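Local coordinates for anti-cleavage anti-greA transcription factor gfh1 (Thermus thermophilus, PDB 2F23), which inhibits all catalytic activities of RNA polymerase by partly occluding its substrate-binding site and preventing NTP binding, at residues R21-L26 against A60-L65. Sequence-based numbering, arbitrary orientation.
Sequences RERERL and ARIDSL
E22 meets R61 through its carboxylate: OE1 and OE2 each lie 3.5 Å from R61 NE, a long salt bridge reached from the edge of the guanidinium. The two planes are turned 66° apart, which excludes a flat, two-pronged pairing. A water completes the link, donating to E22 OE2 at 2.8 Å and accepting from R61 NH2, close to the guanidinium plane. The tighter ionic partner of E22 is R25, one helical turn on, whose NH1 stands 2.7 Å from OE2; the carboxylate thus sits between two arginines and probably offsets their mutual repulsion. Bends at chi2 of E22 and chi3 of R61 (72°) bring the charged ends together beside an apolar layer. There I62, the residue whose CA lies nearest that of E22, packs CG1 against E22 CB at 3.7 Å, while its CD1 touches L26 CD2 at 3.6 Å, the two side chains crossing at about a right angle. L65 CD1 adds a looser contact to E22 CG. R23 crosses I62 at about a right angle, bringing NH1 to CG2, and carries NH2 on to a salt bridge with E66. L19 packs on I62, and I58 on E22 and L26, continuing the apolar layer. Over 21-26 and 60-65 the axes approach to 9.8 Å and run 151° apart, within the antiparallel coiled-coil hairpin of helices 9-37 and 46-71 characteristic of the N-terminal domain of GreA/GreB-family factors.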
loop_
_atom_site.group_PDB
_atom_site.type_symbol
_atom_site.label_atom_id
_atom_site.label_comp_id
_atom_site.label_asym_id
_atom_site.label_seq_id
_atom_site.Cartn_x
_atom_site.Cartn_y
_atom_site.Cartn_z
ATOM N N ARG A 21 -13.078 2.939 -2.710
ATOM C CA ARG A 21 -12.759 4.333 -2.974
ATOM C C ARG A 21 -12.185 4.474 -4.381
ATOM O O ARG A 21 -12.502 5.423 -5.094
ATOM C CB ARG A 21 -11.766 4.859 -1.931
ATOM C CG ARG A 21 -12.402 5.237 -0.588
ATOM C CD ARG A 21 -13.280 4.118 -0.034
ATOM N NE ARG A 21 -13.845 4.429 1.278
ATOM C CZ ARG A 21 -13.128 4.583 2.388
ATOM N NH1 ARG A 21 -11.809 4.460 2.355
ATOM N NH2 ARG A 21 -13.734 4.855 3.537
ATOM N N GLU A 22 -11.352 3.521 -4.786
ATOM C CA GLU A 22 -10.771 3.582 -6.122
ATOM C C GLU A 22 -11.839 3.409 -7.203
ATOM O O GLU A 22 -11.745 4.018 -8.267
ATOM C CB GLU A 22 -9.680 2.520 -6.289
ATOM C CG GLU A 22 -8.396 2.822 -5.528
ATOM C CD GLU A 22 -7.800 4.164 -5.904
ATOM O OE1 GLU A 22 -7.669 4.441 -7.116
ATOM O OE2 GLU A 22 -7.459 4.943 -4.991
ATOM N N ARG A 23 -12.846 2.577 -6.946
ATOM C CA ARG A 23 -13.907 2.387 -7.931
ATOM C C ARG A 23 -14.672 3.697 -8.101
ATOM O O ARG A 23 -15.121 4.028 -9.201
ATOM C CB ARG A 23 -14.880 1.282 -7.501
ATOM C CG ARG A 23 -14.312 -0.134 -7.538
ATOM C CD ARG A 23 -15.435 -1.144 -7.344
ATOM N NE ARG A 23 -14.976 -2.505 -7.069
ATOM C CZ ARG A 23 -14.304 -3.276 -7.917
ATOM N NH1 ARG A 23 -13.983 -2.836 -9.128
ATOM N NH2 ARG A 23 -13.970 -4.509 -7.552
ATOM N N GLU A 24 -14.823 4.438 -7.008
ATOM C CA GLU A 24 -15.524 5.717 -7.049
ATOM C C GLU A 24 -14.732 6.679 -7.926
ATOM O O GLU A 24 -15.297 7.384 -8.766
ATOM C CB GLU A 24 -15.663 6.293 -5.637
ATOM C CG GLU A 24 -16.560 5.474 -4.720
ATOM C CD GLU A 24 -16.561 5.979 -3.288
ATOM O OE1 GLU A 24 -17.320 5.424 -2.465
ATOM O OE2 GLU A 24 -15.804 6.924 -2.981
ATOM N N ARG A 25 -13.418 6.693 -7.731
ATOM C CA ARG A 25 -12.549 7.562 -8.510
ATOM C C ARG A 25 -12.570 7.175 -9.982
ATOM O O ARG A 25 -12.489 8.041 -10.855
ATOM C CB ARG A 25 -11.121 7.496 -7.968
ATOM C CG ARG A 25 -11.015 8.008 -6.541
ATOM C CD ARG A 25 -9.656 7.744 -5.922
ATOM N NE ARG A 25 -9.634 8.158 -4.523
ATOM C CZ ARG A 25 -8.590 8.026 -3.713
ATOM N NH1 ARG A 25 -7.464 7.488 -4.159
ATOM N NH2 ARG A 25 -8.675 8.430 -2.452
ATOM N N LEU A 26 -12.686 5.880 -10.260
ATOM C CA LEU A 26 -12.720 5.415 -11.644
ATOM C C LEU A 26 -13.996 5.893 -12.332
ATOM O O LEU A 26 -13.969 6.304 -13.494
ATOM C CB LEU A 26 -12.650 3.887 -11.706
ATOM C CG LEU A 26 -12.730 3.306 -13.123
ATOM C CD1 LEU A 26 -11.604 3.876 -13.974
ATOM C CD2 LEU A 26 -12.647 1.786 -13.065
ATOM N N ALA A 60 -5.149 0.666 -12.975
ATOM C CA ALA A 60 -4.006 -0.148 -12.574
ATOM C C ALA A 60 -4.036 -0.436 -11.078
ATOM O O ALA A 60 -3.675 -1.528 -10.641
ATOM C CB ALA A 60 -2.705 0.551 -12.945
ATOM N N ARG A 61 -4.456 0.545 -10.287
ATOM C CA ARG A 61 -4.529 0.357 -8.845
ATOM C C ARG A 61 -5.632 -0.648 -8.536
ATOM O O ARG A 61 -5.457 -1.539 -7.707
ATOM C CB ARG A 61 -4.814 1.691 -8.145
ATOM C CG ARG A 61 -3.688 2.712 -8.276
ATOM C CD ARG A 61 -4.126 4.083 -7.786
ATOM N NE ARG A 61 -4.269 4.159 -6.334
ATOM C CZ ARG A 61 -3.248 4.211 -5.483
ATOM N NH1 ARG A 61 -2.002 4.191 -5.933
ATOM N NH2 ARG A 61 -3.476 4.303 -4.180
ATOM N N ILE A 62 -6.766 -0.511 -9.215
ATOM C CA ILE A 62 -7.886 -1.421 -9.005
ATOM C C ILE A 62 -7.513 -2.854 -9.357
ATOM O O ILE A 62 -7.898 -3.786 -8.650
ATOM C CB ILE A 62 -9.114 -0.996 -9.833
ATOM C CG1 ILE A 62 -9.708 0.278 -9.231
ATOM C CG2 ILE A 62 -10.152 -2.116 -9.858
ATOM C CD1 ILE A 62 -10.838 0.874 -10.032
ATOM N N ASP A 63 -6.771 -3.034 -10.445
ATOM C CA ASP A 63 -6.370 -4.381 -10.841
ATOM C C ASP A 63 -5.482 -5.014 -9.777
ATOM O O ASP A 63 -5.625 -6.196 -9.460
ATOM C CB ASP A 63 -5.635 -4.360 -12.185
ATOM C CG ASP A 63 -6.558 -4.041 -13.346
ATOM O OD1 ASP A 63 -7.707 -4.533 -13.343
ATOM O OD2 ASP A 63 -6.133 -3.310 -14.265
ATOM N N SER A 64 -4.564 -4.230 -9.226
ATOM C CA SER A 64 -3.673 -4.738 -8.192
ATOM C C SER A 64 -4.452 -5.087 -6.931
ATOM O O SER A 64 -4.211 -6.124 -6.309
ATOM C CB SER A 64 -2.590 -3.706 -7.871
ATOM O OG SER A 64 -1.708 -3.545 -8.969
ATOM N N LEU A 65 -5.394 -4.230 -6.555
ATOM C CA LEU A 65 -6.190 -4.482 -5.362
ATOM C C LEU A 65 -7.062 -5.719 -5.524
ATOM O O LEU A 65 -7.165 -6.532 -4.611
ATOM C CB LEU A 65 -7.055 -3.260 -5.033
ATOM C CG LEU A 65 -6.239 -2.072 -4.516
ATOM C CD1 LEU A 65 -7.116 -0.833 -4.456
ATOM C CD2 LEU A 65 -5.667 -2.402 -3.142
HETATM O O HOH W 1 -5.851 4.718 -2.765
#